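Side-chain contacts in putative phosphosugar isomerase (Clostridium difficile, PDB 3G68), which is a double-SIS-domain protein that probably binds and isomerises a phosphosugar, as related sugar-phosphate isomerases do: residues B[197-200]-B[201-204]; B[217-220]-B[221-225]; B[27-30]-B[31-34]; B[172-175]-B[176-180]. One frame throughout, in Å; residues are numbered along the deposited sequence. Where two conformers were deposited one is given.

Contact 1. Residues B[197-200]-B[201-204]; sequences WIER and NKEK
ND2 of Asn-201 comes obliquely up to the indole of Trp-197, nearest CD1 at 3.3 Å. Ring and amide planes stand 64° apart. The same ND2 donates to the carbonyl of Trp-197, ND2 to O 2.9 Å. The backbone N of Asn-201 reaches that oxygen too, N to O 3.0 Å. The two donors arrive from opposite faces of the carbonyl plane, and together they hold the last turn of helix 187-200. CG of Asn-201 sits beside its own backbone N (chi1 -69°), which carries ND2 back to the oxygen. ND2 has a second acceptor, the carbonyl of Asp-296; the same carbonyl takes NE of Arg-200, while Trp-197 NE1 donates to the carbonyl of Lys-297. The loop at 296-297 is thereby tied to the helix end. Trp-197 also packs on Pro-317 and Ile-321 of helix 316-324. NH2 of Arg-200 lies at the edge of the indole, in its plane, and makes a weak bond to the carbonyl of Asn-298.

On the exposed side, Glu-199 and Lys-202 run side by side and point the same way. Each chain bends once, Glu-199 at chi2 and Lys-202 at chi3. Their salt bridge, Glu-199 OE1 to Lys-202 NZ, is 3.1 Å and weak as a hydrogen bond. A water accepts from Glu-203 N and gives a weak bond to the carbonyl of Arg-200. Asn-201 is the one non-helical residue between helix 187-200 and helix 202-206. Its amide turns back to close the first helix instead of capping the second.

Contact 2. Residues B[217-220]-B[221-225]; sequences SDIY and GDTLE
Leu-224 lies over one face of the Tyr-220 ring in a CH-pi contact. Its CD1 is 4.1 Å from the centroid of the Tyr-220 ring, 28° off the normal. The closest carbons are Tyr-220 CE2 and Leu-224 CD1, at 3.7 Å. CG of Tyr-220 is anti to the backbone N (chi1 -179°), which sends the ring along the helix toward Leu-224.

The hydrogen bonds belong to the first turn of the helix. Ile-219 O accepts twice from Thr-223: from the backbone N at 2.9 Å and from the hydroxyl OG1 at 2.8 Å. The amide comes almost straight in line with the carbonyl, whereas OG1 sits well above the carbonyl plane. Leu-224 N donates to Tyr-220 O at 3.0 Å.

The carboxylate of Asp-222 turns elsewhere. OD1 makes a salt bridge with Lys-151 and a hydrogen bond with Tyr-147, and OD2 bonds to Thr-311.

Ile-219 is at the N-cap position of helix 220-234, which follows strand 210-215 of the second parallel sheet. Ile-219 and Thr-223 pack on Leu-263 of strand 258-264. Tyr-220 touches Val-50 and Leu-224 touches His-47, both on helix 43-59, while Glu-242 of strand 238-242 also meets Tyr-220.

Contact 3. Residues B[27-30]-B[31-34]; sequences NEVK and RTNL
Val-29 O is gripped by two groups of Thr-32, the hydroxyl OG1 at 2.7 Å and the backbone N at 3.3 Å. OG1 lies only 17° from the carbonyl plane, while the amide comes from well above it. Residues 27-30 form a helix-like turn without regular bonds after helix 22-25, and the chain then runs out extended toward strand 36-40, in the parallel sheet of the first SIS fold. OG1 of Thr-32 stands between its own backbone N and carbonyl carbon (chi1 53°), and this points it back at Val-29 O. Arg-31 N bonds to Glu-28 O in the same turn, N to O 3.0 Å.

Arg-31 runs back along the turn toward Asn-27. Its chain is extended from CG to NE, long enough to pass Asn-27 O and reach the amide beyond. NE makes a weak, bent bond to Asn-27 O. NH2 donates to Asn-27 OD1 at 3.1 Å. Amide and guanidinium planes are 75° apart, and Asn-27 CG lies at the guanidinium edge. Lys-30 follows Arg-31 side by side, and its CE sits over one face of the guanidinium.

Val-29 faces inward on Leu-85 of strand 84-90 and Leu-157 of helix 145-165. On that helix, Glu-164 touches Arg-31 and makes a long, weak ion pair with Lys-30.

The two positive ends come close, Lys-30 NZ to Arg-31 NH2 4.3 Å. Asn-27 OD1 lies near both and probably eases their repulsion: besides NH2 of Arg-31, it takes a weak bond from Lys-30 NZ at 3.4 Å.

Contact 4. Residues B[172-175]-B[176-180]; sequences KYNE and EINKI
A salt-bridge network of Lys-172, Glu-176 and Lys-179 runs along one side of helix 170-184. Both lysines meet one oxygen, Glu-176 OE2. Lys-172 NZ reaches OE2 of Glu-176 at 2.8 Å on the anti side, and Lys-179 NZ meets it at 3.0 Å on the syn side. The carboxylate thus bridges two ammonium groups only 4.0 Å apart, NZ to NZ, and probably offsets their repulsion. Glu-176 is folded at chi2 (-51°), which keeps its acid group close to the helix. Its other oxygen, OE1, bonds to the hydroxyl of Tyr-309.

On another side Asn-178 reaches back to the carbonyl of Asn-174. Asn-178 ND2 donates to Asn-174 O at 2.9 Å, from above the carbonyl plane. The backbone N of Asn-178 donates to the same oxygen from the opposite face. The two amide planes are 66° apart. OD1 of Asn-178 is taken by Arg-14 of the second subunit.

On the inner side, Tyr-173 CE1 meets Ile-177 CG1 obliquely at 3.5 Å. Their side chains cross one turn apart.

The helix lies on helix 145-165, where Tyr-173 and Glu-176 touch Leu-159, and the Tyr-173 hydroxyl bonds to Gln-160. Ile-177 packs between Leu-156 of that helix and Ile-19 of helix 4-20, with Glu-17 of the second subunit also against it.

Overall arrangement
All four contacts are local and lie in series along the chain, in the order 3, 4, 1, 2, and none touches another. Contacts 3 and 4 are the nearest pair, with centres about 20 Å and nearest atoms about 8 Å apart; both pack on helix 145-165. Contacts 1 and 3 are the most distant, with centres about 48 Å apart on opposite sides of the chain's centre. Contact 2 is the most central, about 7 Å from that centre. It lies in the second half and touches helix 43-59 of the first. Its Glu-225 bonds to Thr-44 there, so it may lie near the phosphosugar site expected of SIS domains. Contact 4 alone reaches another subunit.

Contact 1. Residues B[197-200]-B[201-204]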
loop_
_atom_site.group_PDB
_atom_site.type_symbol
_atom_site.label_atom_id
_atom_site.label_comp_id
_atom_site.label_asym_id
_atom_site.label_seq_id
_atom_site.Cartn_x
_atom_site.Cartn_y
_atom_site.Cartn_z
ATOM N N TRP B 197 40.103 -19.161 4.348
ATOM C CA TRP B 197 41.460 -18.988 4.910
ATOM C C TRP B 197 42.336 -20.257 4.772
ATOM O O TRP B 197 43.520 -20.148 4.415
ATOM C CB TRP B 197 41.343 -18.484 6.350
ATOM C CG TRP B 197 42.543 -18.569 7.251
ATOM C CD1 TRP B 197 43.607 -17.688 7.332
ATOM C CD2 TRP B 197 42.730 -19.518 8.286
ATOM N NE1 TRP B 197 44.465 -18.079 8.334
ATOM C CE2 TRP B 197 43.948 -19.193 8.942
ATOM C CE3 TRP B 197 42.017 -20.658 8.700
ATOM C CZ2 TRP B 197 44.439 -19.945 10.006
ATOM C CZ3 TRP B 197 42.511 -21.405 9.749
ATOM C CH2 TRP B 197 43.723 -21.050 10.385
ATOM N N ILE B 198 41.759 -21.429 5.041
ATOM C CA ILE B 198 42.462 -22.696 4.877
ATOM C C ILE B 198 42.909 -22.903 3.422
ATOM O O ILE B 198 44.059 -23.258 3.177
ATOM C CB ILE B 198 41.604 -23.878 5.339
ATOM C CG1 ILE B 198 41.429 -23.852 6.850
ATOM C CG2 ILE B 198 42.260 -25.200 4.949
ATOM C CD1 ILE B 198 40.322 -24.793 7.420
ATOM N N GLU B 199 41.990 -22.643 2.484
ATOM C CA GLU B 199 42.241 -22.788 1.064
ATOM C C GLU B 199 43.356 -21.847 0.627
ATOM O O GLU B 199 44.255 -22.241 -0.111
ATOM C CB GLU B 199 40.932 -22.523 0.300
ATOM C CG GLU B 199 41.008 -22.689 -1.196
ATOM C CD GLU B 199 41.369 -24.077 -1.656
ATOM O OE1 GLU B 199 40.978 -25.083 -1.025
ATOM O OE2 GLU B 199 42.026 -24.152 -2.714
ATOM N N ARG B 200 43.323 -20.618 1.131
ATOM C CA ARG B 200 44.345 -19.629 0.821
ATOM C C ARG B 200 45.754 -20.023 1.364
ATOM O O ARG B 200 46.791 -19.672 0.788
ATOM C CB ARG B 200 43.893 -18.312 1.469
ATOM C CG ARG B 200 44.667 -17.113 1.105
ATOM C CD ARG B 200 43.926 -15.826 1.492
ATOM N NE ARG B 200 43.692 -15.609 2.928
ATOM C CZ ARG B 200 42.512 -15.564 3.561
ATOM N NH1 ARG B 200 41.353 -15.696 2.934
ATOM N NH2 ARG B 200 42.494 -15.344 4.870
ATOM N N ASN B 201 45.778 -20.689 2.511
ATOM C CA ASN B 201 47.024 -21.117 3.184
ATOM C C ASN B 201 47.294 -22.604 3.096
ATOM O O ASN B 201 48.093 -23.138 3.882
ATOM C CB ASN B 201 46.914 -20.694 4.658
ATOM C CG ASN B 201 46.970 -19.200 4.806
ATOM O OD1 ASN B 201 48.008 -18.598 4.559
ATOM N ND2 ASN B 201 45.846 -18.583 5.150
ATOM N N LYS B 202 46.702 -23.250 2.092
ATOM C CA LYS B 202 46.728 -24.707 1.937
ATOM C C LYS B 202 48.136 -25.311 1.940
ATOM O O LYS B 202 48.377 -26.311 2.632
ATOM C CB LYS B 202 46.025 -25.126 0.640
ATOM C CG LYS B 202 45.823 -26.641 0.542
ATOM C CD LYS B 202 45.112 -27.089 -0.739
ATOM C CE LYS B 202 43.637 -26.797 -0.715
ATOM N NZ LYS B 202 42.965 -27.300 -1.969
ATOM N N GLU B 203 49.032 -24.718 1.157
ATOM C CA GLU B 203 50.410 -25.222 1.016
ATOM C C GLU B 203 51.143 -25.255 2.370
ATOM O O GLU B 203 51.654 -26.307 2.762
ATOM C CB GLU B 203 51.202 -24.399 0.003
ATOM C CG GLU B 203 52.705 -24.827 -0.156
ATOM C CD GLU B 203 53.471 -24.055 -1.189
ATOM O OE1 GLU B 203 52.937 -23.034 -1.667
ATOM O OE2 GLU B 203 54.637 -24.444 -1.525
ATOM N N LYS B 204 51.219 -24.116 3.056
ATOM C CA LYS B 204 51.866 -24.090 4.383
ATOM C C LYS B 204 51.196 -25.058 5.362
ATOM O O LYS B 204 51.888 -25.735 6.145
ATOM C CB LYS B 204 51.909 -22.680 4.972
ATOM C CG LYS B 204 52.921 -21.753 4.319
ATOM C CD LYS B 204 53.028 -20.459 5.091
ATOM C CE LYS B 204 54.235 -19.634 4.617
ATOM N NZ LYS B 204 54.018 -19.237 3.235
HETATM O O HOH W 1 48.783 -22.289 -0.350
#

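Contact 2. Residues B[217-220]-B[221-225]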
loop_
_atom_site.group_PDB
_atom_site.type_symbol
_atom_site.label_atom_id
_atom_site.label_comp_id
_atom_site.label_asym_id
_atom_site.label_seq_id
_atom_site.Cartn_x
_atom_site.Cartn_y
_atom_site.Cartn_z
ATOM N N SER B 217 44.275 -16.152 28.260
ATOM C CA SER B 217 43.761 -16.950 29.382
ATOM C C SER B 217 42.244 -17.234 29.317
ATOM O O SER B 217 41.800 -18.286 29.766
ATOM C CB SER B 217 44.107 -16.306 30.742
ATOM O OG SER B 217 43.714 -14.950 30.805
ATOM N N ASP B 218 41.467 -16.318 28.739
ATOM C CA ASP B 218 40.010 -16.471 28.613
ATOM C C ASP B 218 39.612 -17.660 27.739
ATOM O O ASP B 218 38.494 -18.175 27.894
ATOM C CB ASP B 218 39.345 -15.194 28.063
ATOM C CG ASP B 218 39.433 -14.022 29.009
ATOM O OD1 ASP B 218 39.619 -14.233 30.235
ATOM O OD2 ASP B 218 39.287 -12.893 28.514
ATOM N N ILE B 219 40.528 -18.090 26.857
ATOM C CA ILE B 219 40.322 -19.238 25.992
ATOM C C ILE B 219 41.411 -20.314 26.208
ATOM O O ILE B 219 41.706 -21.099 25.329
ATOM C CB ILE B 219 40.142 -18.818 24.497
ATOM C CG1 ILE B 219 41.296 -17.947 24.019
ATOM C CG2 ILE B 219 38.736 -18.146 24.334
ATOM C CD1 ILE B 219 41.380 -17.763 22.438
ATOM N N TYR B 220 41.957 -20.393 27.419
ATOM C CA TYR B 220 42.995 -21.390 27.700
ATOM C C TYR B 220 42.522 -22.852 27.462
ATOM O O TYR B 220 43.195 -23.617 26.802
ATOM C CB TYR B 220 43.543 -21.184 29.128
ATOM C CG TYR B 220 44.641 -22.152 29.481
ATOM C CD1 TYR B 220 45.792 -22.218 28.721
ATOM C CD2 TYR B 220 44.508 -23.013 30.571
ATOM C CE1 TYR B 220 46.802 -23.110 29.043
ATOM C CE2 TYR B 220 45.488 -23.921 30.891
ATOM C CZ TYR B 220 46.635 -23.965 30.136
ATOM O OH TYR B 220 47.605 -24.874 30.458
ATOM N N GLY B 221 41.340 -23.199 27.929
ATOM C CA GLY B 221 40.798 -24.554 27.706
ATOM C C GLY B 221 40.669 -24.836 26.210
ATOM O O GLY B 221 41.085 -25.898 25.740
ATOM N N ASP B 222 40.085 -23.890 25.469
ATOM C CA ASP B 222 39.972 -24.026 23.990
ATOM C C ASP B 222 41.328 -24.135 23.300
ATOM O O ASP B 222 41.439 -24.827 22.292
ATOM C CB ASP B 222 39.198 -22.859 23.380
ATOM C CG ASP B 222 37.709 -22.892 23.717
ATOM O OD1 ASP B 222 37.149 -24.002 23.968
ATOM O OD2 ASP B 222 37.102 -21.798 23.677
ATOM N N THR B 223 42.345 -23.470 23.828
ATOM C CA THR B 223 43.726 -23.524 23.277
ATOM C C THR B 223 44.292 -24.920 23.430
ATOM O O THR B 223 44.835 -25.468 22.500
ATOM C CB THR B 223 44.619 -22.456 23.935
ATOM O OG1 THR B 223 44.008 -21.175 23.690
ATOM C CG2 THR B 223 46.051 -22.468 23.372
ATOM N N LEU B 224 44.122 -25.509 24.613
ATOM C CA LEU B 224 44.525 -26.885 24.880
ATOM C C LEU B 224 43.758 -27.894 24.004
ATOM O O LEU B 224 44.331 -28.863 23.502
ATOM C CB LEU B 224 44.294 -27.210 26.350
ATOM C CG LEU B 224 45.120 -26.447 27.363
ATOM C CD1 LEU B 224 44.709 -26.916 28.809
ATOM C CD2 LEU B 224 46.621 -26.703 27.095
ATOM N N GLU B 225 42.474 -27.653 23.807
ATOM C CA GLU B 225 41.635 -28.548 22.981
ATOM C C GLU B 225 42.039 -28.488 21.520
ATOM O O GLU B 225 42.161 -29.525 20.871
ATOM C CB GLU B 225 40.150 -28.220 23.142
ATOM C CG GLU B 225 39.214 -28.959 22.208
ATOM C CD GLU B 225 39.264 -30.473 22.323
ATOM O OE1 GLU B 225 39.843 -30.999 23.306
ATOM O OE2 GLU B 225 38.663 -31.120 21.425
#

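Contact 3. Residues B[27-30]-B[31-34]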
loop_
_atom_site.group_PDB
_atom_site.type_symbol
_atom_site.label_atom_id
_atom_site.label_comp_id
_atom_site.label_asym_id
_atom_site.label_seq_id
_atom_site.Cartn_x
_atom_site.Cartn_y
_atom_site.Cartn_z
ATOM N N ASN B 27 16.158 -29.410 36.144
ATOM C CA ASN B 27 15.145 -29.087 37.131
ATOM C C ASN B 27 15.394 -29.631 38.536
ATOM O O ASN B 27 15.043 -28.968 39.504
ATOM C CB ASN B 27 13.774 -29.567 36.705
ATOM C CG ASN B 27 12.668 -28.909 37.530
ATOM O OD1 ASN B 27 12.536 -27.680 37.553
ATOM N ND2 ASN B 27 11.912 -29.709 38.229
ATOM N N GLU B 28 16.006 -30.811 38.624
ATOM C CA GLU B 28 16.264 -31.479 39.908
ATOM C C GLU B 28 17.599 -31.032 40.493
ATOM O O GLU B 28 17.670 -30.637 41.647
ATOM C CB GLU B 28 16.257 -33.012 39.739
ATOM C CG GLU B 28 16.287 -33.822 41.060
ATOM C CD GLU B 28 16.670 -35.286 40.881
ATOM O OE1 GLU B 28 17.260 -35.633 39.833
ATOM O OE2 GLU B 28 16.437 -36.095 41.816
ATOM N N VAL B 29 18.664 -31.099 39.699
ATOM C CA VAL B 29 19.990 -30.725 40.206
ATOM C C VAL B 29 20.053 -29.269 40.711
ATOM O O VAL B 29 20.796 -28.989 41.631
ATOM C CB VAL B 29 21.139 -31.018 39.177
ATOM C CG1 VAL B 29 21.016 -30.107 37.959
ATOM C CG2 VAL B 29 22.527 -30.894 39.847
ATOM N N LYS B 30 19.287 -28.357 40.119
ATOM C CA LYS B 30 19.322 -26.937 40.527
ATOM C C LYS B 30 18.797 -26.745 41.953
ATOM O O LYS B 30 19.090 -25.736 42.595
ATOM C CB LYS B 30 18.478 -26.074 39.579
ATOM C CG LYS B 30 16.946 -26.212 39.721
ATOM C CD LYS B 30 16.174 -25.315 38.752
ATOM C CE LYS B 30 14.684 -25.444 38.965
ATOM N NZ LYS B 30 13.885 -24.620 38.029
ATOM N N ARG B 31 17.952 -27.692 42.382
ATOM C CA ARG B 31 17.315 -27.682 43.678
ATOM C C ARG B 31 18.186 -28.244 44.834
ATOM O O ARG B 31 17.841 -28.047 45.982
ATOM C CB ARG B 31 15.965 -28.427 43.609
ATOM C CG ARG B 31 14.971 -27.863 42.594
ATOM C CD ARG B 31 13.767 -28.790 42.404
ATOM N NE ARG B 31 12.902 -28.360 41.308
ATOM C CZ ARG B 31 12.000 -27.374 41.373
ATOM N NH1 ARG B 31 11.804 -26.666 42.488
ATOM N NH2 ARG B 31 11.271 -27.084 40.305
ATOM N N THR B 32 19.299 -28.921 44.536
ATOM C CA THR B 32 20.185 -29.454 45.582
ATOM C C THR B 32 20.914 -28.359 46.366
ATOM O O THR B 32 20.961 -27.195 45.946
ATOM C CB THR B 32 21.256 -30.422 45.000
ATOM O OG1 THR B 32 21.972 -29.791 43.927
ATOM C CG2 THR B 32 20.596 -31.662 44.482
ATOM N N ASN B 33 21.447 -28.742 47.530
ATOM C CA ASN B 33 22.231 -27.834 48.345
ATOM C C ASN B 33 23.715 -28.015 48.037
ATOM O O ASN B 33 24.298 -29.027 48.434
ATOM C CB ASN B 33 22.002 -28.108 49.825
ATOM C CG ASN B 33 22.666 -27.076 50.704
ATOM O OD1 ASN B 33 22.751 -25.894 50.343
ATOM N ND2 ASN B 33 23.139 -27.510 51.865
ATOM N N LEU B 34 24.322 -27.010 47.395
ATOM C CA LEU B 34 25.727 -27.071 46.955
ATOM C C LEU B 34 26.628 -25.973 47.531
ATOM O O LEU B 34 26.276 -24.803 47.509
ATOM C CB LEU B 34 25.785 -26.982 45.426
ATOM C CG LEU B 34 25.002 -28.036 44.645
ATOM C CD1 LEU B 34 25.131 -27.772 43.158
ATOM C CD2 LEU B 34 25.496 -29.435 44.995
#

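Contact 4. Residues B[172-175]-B[176-180]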
loop_
_atom_site.group_PDB
_atom_site.type_symbol
_atom_site.label_atom_id
_atom_site.label_comp_id
_atom_site.label_asym_id
_atom_site.label_seq_id
_atom_site.Cartn_x
_atom_site.Cartn_y
_atom_site.Cartn_z
ATOM N N LYS B 172 17.635 -11.772 33.710
ATOM C CA LYS B 172 19.091 -11.875 33.536
ATOM C C LYS B 172 19.438 -13.243 32.962
ATOM O O LYS B 172 20.260 -13.311 32.068
ATOM C CB LYS B 172 19.852 -11.610 34.839
ATOM C CG LYS B 172 21.392 -11.694 34.715
ATOM C CD LYS B 172 21.988 -10.609 33.810
ATOM C CE LYS B 172 23.522 -10.711 33.753
ATOM N NZ LYS B 172 24.135 -9.826 32.700
ATOM N N TYR B 173 18.792 -14.309 33.450
ATOM C CA TYR B 173 18.925 -15.651 32.857
ATOM C C TYR B 173 18.597 -15.557 31.359
ATOM O O TYR B 173 19.394 -15.929 30.526
ATOM C CB TYR B 173 17.992 -16.666 33.542
ATOM C CG TYR B 173 18.027 -18.057 32.923
ATOM C CD1 TYR B 173 17.233 -18.373 31.827
ATOM C CD2 TYR B 173 18.858 -19.045 33.425
ATOM C CE1 TYR B 173 17.276 -19.637 31.243
ATOM C CE2 TYR B 173 18.896 -20.319 32.849
ATOM C CZ TYR B 173 18.107 -20.595 31.751
ATOM O OH TYR B 173 18.154 -21.855 31.170
ATOM N N ASN B 174 17.415 -15.062 31.026
ATOM C CA ASN B 174 17.006 -14.886 29.632
ATOM C C ASN B 174 18.022 -14.073 28.785
ATOM O O ASN B 174 18.310 -14.393 27.643
ATOM C CB ASN B 174 15.649 -14.167 29.585
ATOM C CG ASN B 174 15.141 -14.016 28.177
ATOM O OD1 ASN B 174 15.188 -12.927 27.595
ATOM N ND2 ASN B 174 14.721 -15.123 27.596
ATOM N N GLU B 175 18.537 -12.999 29.341
ATOM C CA GLU B 175 19.525 -12.193 28.634
ATOM C C GLU B 175 20.798 -13.003 28.306
ATOM O O GLU B 175 21.351 -12.870 27.215
ATOM C CB GLU B 175 19.925 -11.008 29.471
ATOM C CG GLU B 175 20.966 -10.125 28.824
ATOM C CD GLU B 175 21.275 -8.862 29.609
ATOM O OE1 GLU B 175 20.753 -8.687 30.729
ATOM O OE2 GLU B 175 22.076 -8.047 29.094
ATOM N N GLU B 176 21.282 -13.777 29.283
ATOM C CA GLU B 176 22.465 -14.627 29.074
ATOM C C GLU B 176 22.193 -15.727 28.046
ATOM O O GLU B 176 23.047 -15.987 27.188
ATOM C CB GLU B 176 22.997 -15.187 30.385
ATOM C CG GLU B 176 23.515 -14.110 31.335
ATOM C CD GLU B 176 24.510 -13.134 30.713
ATOM O OE1 GLU B 176 25.503 -13.575 30.108
ATOM O OE2 GLU B 176 24.322 -11.912 30.861
ATOM N N ILE B 177 21.013 -16.343 28.096
ATOM C CA ILE B 177 20.665 -17.315 27.041
ATOM C C ILE B 177 20.722 -16.650 25.663
ATOM O O ILE B 177 21.250 -17.226 24.724
ATOM C CB ILE B 177 19.282 -17.920 27.240
ATOM C CG1 ILE B 177 19.255 -18.783 28.515
ATOM C CG2 ILE B 177 18.876 -18.727 26.005
ATOM C CD1 ILE B 177 20.273 -19.874 28.574
ATOM N N ASN B 178 20.196 -15.437 25.559
ATOM C CA ASN B 178 20.202 -14.710 24.285
ATOM C C ASN B 178 21.620 -14.323 23.799
ATOM O O ASN B 178 21.871 -14.370 22.605
ATOM C CB ASN B 178 19.194 -13.570 24.307
ATOM C CG ASN B 178 17.766 -14.082 24.040
ATOM O OD1 ASN B 178 17.432 -14.449 22.905
ATOM N ND2 ASN B 178 16.956 -14.162 25.078
ATOM N N LYS B 179 22.533 -14.003 24.721
ATOM C CA LYS B 179 23.954 -13.763 24.350
ATOM C C LYS B 179 24.618 -15.038 23.800
ATOM O O LYS B 179 25.342 -15.010 22.801
ATOM C CB LYS B 179 24.753 -13.248 25.554
ATOM C CG LYS B 179 24.345 -11.905 26.007
ATOM C CD LYS B 179 25.259 -11.505 27.182
ATOM C CE LYS B 179 24.964 -10.128 27.655
ATOM N NZ LYS B 179 25.623 -9.936 28.941
ATOM N N ILE B 180 24.365 -16.167 24.454
ATOM C CA ILE B 180 24.868 -17.469 24.011
ATOM C C ILE B 180 24.297 -17.750 22.629
ATOM O O ILE B 180 25.017 -18.170 21.733
ATOM C CB ILE B 180 24.483 -18.597 25.002
ATOM C CG1 ILE B 180 25.224 -18.420 26.334
ATOM C CG2 ILE B 180 24.771 -19.960 24.441
ATOM C CD1 ILE B 180 24.679 -19.325 27.478
#